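Local coordinates for UPF0434 family protein (Haloferax volcanii, PDB 6F5Z), which acts as the Trm112 methyltransferase activator, the small partner that joins the putative methyltransferase Hvo_0019 to form a holoenzyme, at the interface of chains B and A. Coordinates in Å, arbitrary orientation; residue numbers count along the deposited sequence, not the author numbering. Chains: chain A, UPF0434 family protein; chain B, 24-sterol C-methyltransferase.

The interface of chains B and A. Residues chain B 66, 90, 98-99; chain A 1, 5, 8-10, 53.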
loop_
_atom_site.group_PDB
_atom_site.type_symbol
_atom_site.label_atom_id
_atom_site.label_comp_id
_atom_site.label_asym_id
_atom_site.label_seq_id
_atom_site.Cartn_x
_atom_site.Cartn_y
_atom_site.Cartn_z
ATOM N N PHE B 66 -17.800 -10.133 5.557
ATOM C CA PHE B 66 -18.478 -11.119 4.709
ATOM C C PHE B 66 -17.400 -12.005 4.137
ATOM O O PHE B 66 -16.537 -11.504 3.415
ATOM C CB PHE B 66 -19.211 -10.452 3.554
ATOM C CG PHE B 66 -20.339 -9.558 3.998
ATOM C CD1 PHE B 66 -20.097 -8.252 4.383
ATOM C CD2 PHE B 66 -21.656 -10.013 3.973
ATOM C CE1 PHE B 66 -21.152 -7.398 4.746
ATOM C CE2 PHE B 66 -22.714 -9.150 4.290
ATOM C CZ PHE B 66 -22.455 -7.875 4.731
ATOM N N LEU B 90 -21.035 -16.554 3.205
ATOM C CA LEU B 90 -21.981 -16.817 2.136
ATOM C C LEU B 90 -21.302 -17.570 1.011
ATOM O O LEU B 90 -20.075 -17.448 0.794
ATOM C CB LEU B 90 -22.600 -15.513 1.607
ATOM C CG LEU B 90 -21.653 -14.512 0.916
ATOM C CD1 LEU B 90 -22.441 -13.581 0.002
ATOM C CD2 LEU B 90 -20.836 -13.649 1.941
ATOM N N PRO B 98 -22.384 -10.585 -5.114
ATOM C CA PRO B 98 -23.741 -10.234 -4.682
ATOM C C PRO B 98 -23.803 -9.058 -3.716
ATOM O O PRO B 98 -24.549 -9.100 -2.725
ATOM C CB PRO B 98 -24.228 -11.539 -4.037
ATOM C CG PRO B 98 -22.959 -12.048 -3.328
ATOM C CD PRO B 98 -21.866 -11.764 -4.375
ATOM N N PHE B 99 -23.027 -7.996 -4.004
ATOM C CA PHE B 99 -23.034 -6.780 -3.181
ATOM C C PHE B 99 -23.383 -5.561 -4.016
ATOM O O PHE B 99 -23.008 -5.475 -5.206
ATOM C CB PHE B 99 -21.648 -6.542 -2.531
ATOM C CG PHE B 99 -21.231 -7.679 -1.649
ATOM C CD1 PHE B 99 -21.670 -7.749 -0.331
ATOM C CD2 PHE B 99 -20.409 -8.679 -2.126
ATOM C CE1 PHE B 99 -21.293 -8.809 0.477
ATOM C CE2 PHE B 99 -20.052 -9.757 -1.308
ATOM C CZ PHE B 99 -20.536 -9.823 -0.029
ATOM N N MET A 1 -27.070 -15.577 9.067
ATOM C CA MET A 1 -26.494 -14.251 8.797
ATOM C C MET A 1 -27.408 -13.206 9.426
ATOM O O MET A 1 -28.625 -13.311 9.315
ATOM C CB MET A 1 -26.387 -14.000 7.278
ATOM C CG MET A 1 -25.902 -12.586 6.930
ATOM S SD MET A 1 -25.778 -12.252 5.147
ATOM C CE MET A 1 -24.238 -13.203 4.698
ATOM N N LEU A 5 -26.953 -7.197 8.170
ATOM C CA LEU A 5 -25.851 -7.283 7.200
ATOM C C LEU A 5 -26.380 -7.462 5.789
ATOM O O LEU A 5 -25.642 -7.287 4.825
ATOM C CB LEU A 5 -24.920 -8.469 7.528
ATOM C CG LEU A 5 -23.747 -8.210 8.502
ATOM C CD1 LEU A 5 -24.187 -7.507 9.773
ATOM C CD2 LEU A 5 -23.088 -9.510 8.868
ATOM N N ILE A 8 -26.761 -4.704 2.157
ATOM C CA ILE A 8 -25.916 -4.459 0.990
ATOM C C ILE A 8 -25.873 -5.624 0.028
ATOM O O ILE A 8 -25.101 -5.589 -0.934
ATOM C CB ILE A 8 -24.499 -4.003 1.390
ATOM C CG1 ILE A 8 -23.747 -5.118 2.142
ATOM C CG2 ILE A 8 -24.569 -2.671 2.159
ATOM C CD1 ILE A 8 -22.211 -4.888 2.247
ATOM N N LEU A 9 -26.655 -6.680 0.283
ATOM C CA LEU A 9 -26.684 -7.795 -0.642
ATOM C C LEU A 9 -27.602 -7.496 -1.816
ATOM O O LEU A 9 -28.579 -6.762 -1.668
ATOM C CB LEU A 9 -27.170 -9.070 0.058
ATOM C CG LEU A 9 -26.293 -9.589 1.213
ATOM C CD1 LEU A 9 -26.926 -10.846 1.828
ATOM C CD2 LEU A 9 -24.851 -9.922 0.733
ATOM N N CYS A 10 -27.295 -8.081 -2.960
ATOM C CA CYS A 10 -28.127 -7.930 -4.133
ATOM C C CYS A 10 -28.084 -9.183 -4.953
ATOM O O CYS A 10 -27.267 -10.078 -4.722
ATOM C CB CYS A 10 -27.700 -6.720 -4.949
ATOM S SG CYS A 10 -26.043 -6.887 -5.643
ATOM N N LEU A 53 -25.633 -17.622 -2.551
ATOM C CA LEU A 53 -25.821 -16.596 -3.554
ATOM C C LEU A 53 -25.042 -16.907 -4.834
ATOM O O LEU A 53 -24.695 -15.976 -5.581
ATOM C CB LEU A 53 -25.524 -15.192 -3.003
ATOM C CG LEU A 53 -26.607 -14.686 -2.048
ATOM C CD1 LEU A 53 -26.063 -13.684 -1.061
ATOM C CD2 LEU A 53 -27.735 -14.048 -2.808
#
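A:Cys10 and B:Pro98 are joined backbone to backbone by a hydrogen bond. The A:Cys10 amide N donates to B:Pro98 O at 2.9 Å, with 156° at the hydrogen. The N-H comes from above the carbonyl plane, not along a lone pair. Beside it, B:Phe99 and A:Leu9 pair as an antiparallel beta bridge, a short junction between two loop segments.

The remaining contacts are mainly apolar. A:Ile8 reaches both aromatic rings with its delta-methyl. A:Ile8 CD1 lies 3.7 Å from B:Phe66 CE1 and 3.9 Å from B:Phe99 CD1. CG1 sits between the backbone N and the carbonyl carbon (chi1 65°), which brings this branch to the rings. Within chain B, B:Phe99 CE1 lies over one face of the B:Phe66 ring, toward its rim. A:Leu9 runs alongside B:Phe99, pointing the same way, and A:Leu9 CD2 packs 3.7 Å from B:Phe99 CE1.

A:Leu5 CB packs on the tip of B:Phe66. The A:Met1 chain is extended and then bends at its thioether (chi3 -75°). This turns the terminal methyl CE toward B:Phe66 CD2 and B:Leu90 CB, both in loose contact.

Farther along, A:Leu53 CD1 meets B:Leu90 CD1 at 3.8 Å. A:Leu53 CB rests 4.0 Å from B:Pro98 CB, against the proline ring.

One contact is polar against aromatic. The carbonyl O of A:Leu5 lies in the ring plane at its edge, 3.2 Å from B:Phe66 CZ.

Together these contacts dock the Trm112 activator onto chain B strands 64-69 and 87-91 and the loop of B:Pro98 and B:Phe99, helping to hold the holoenzyme together.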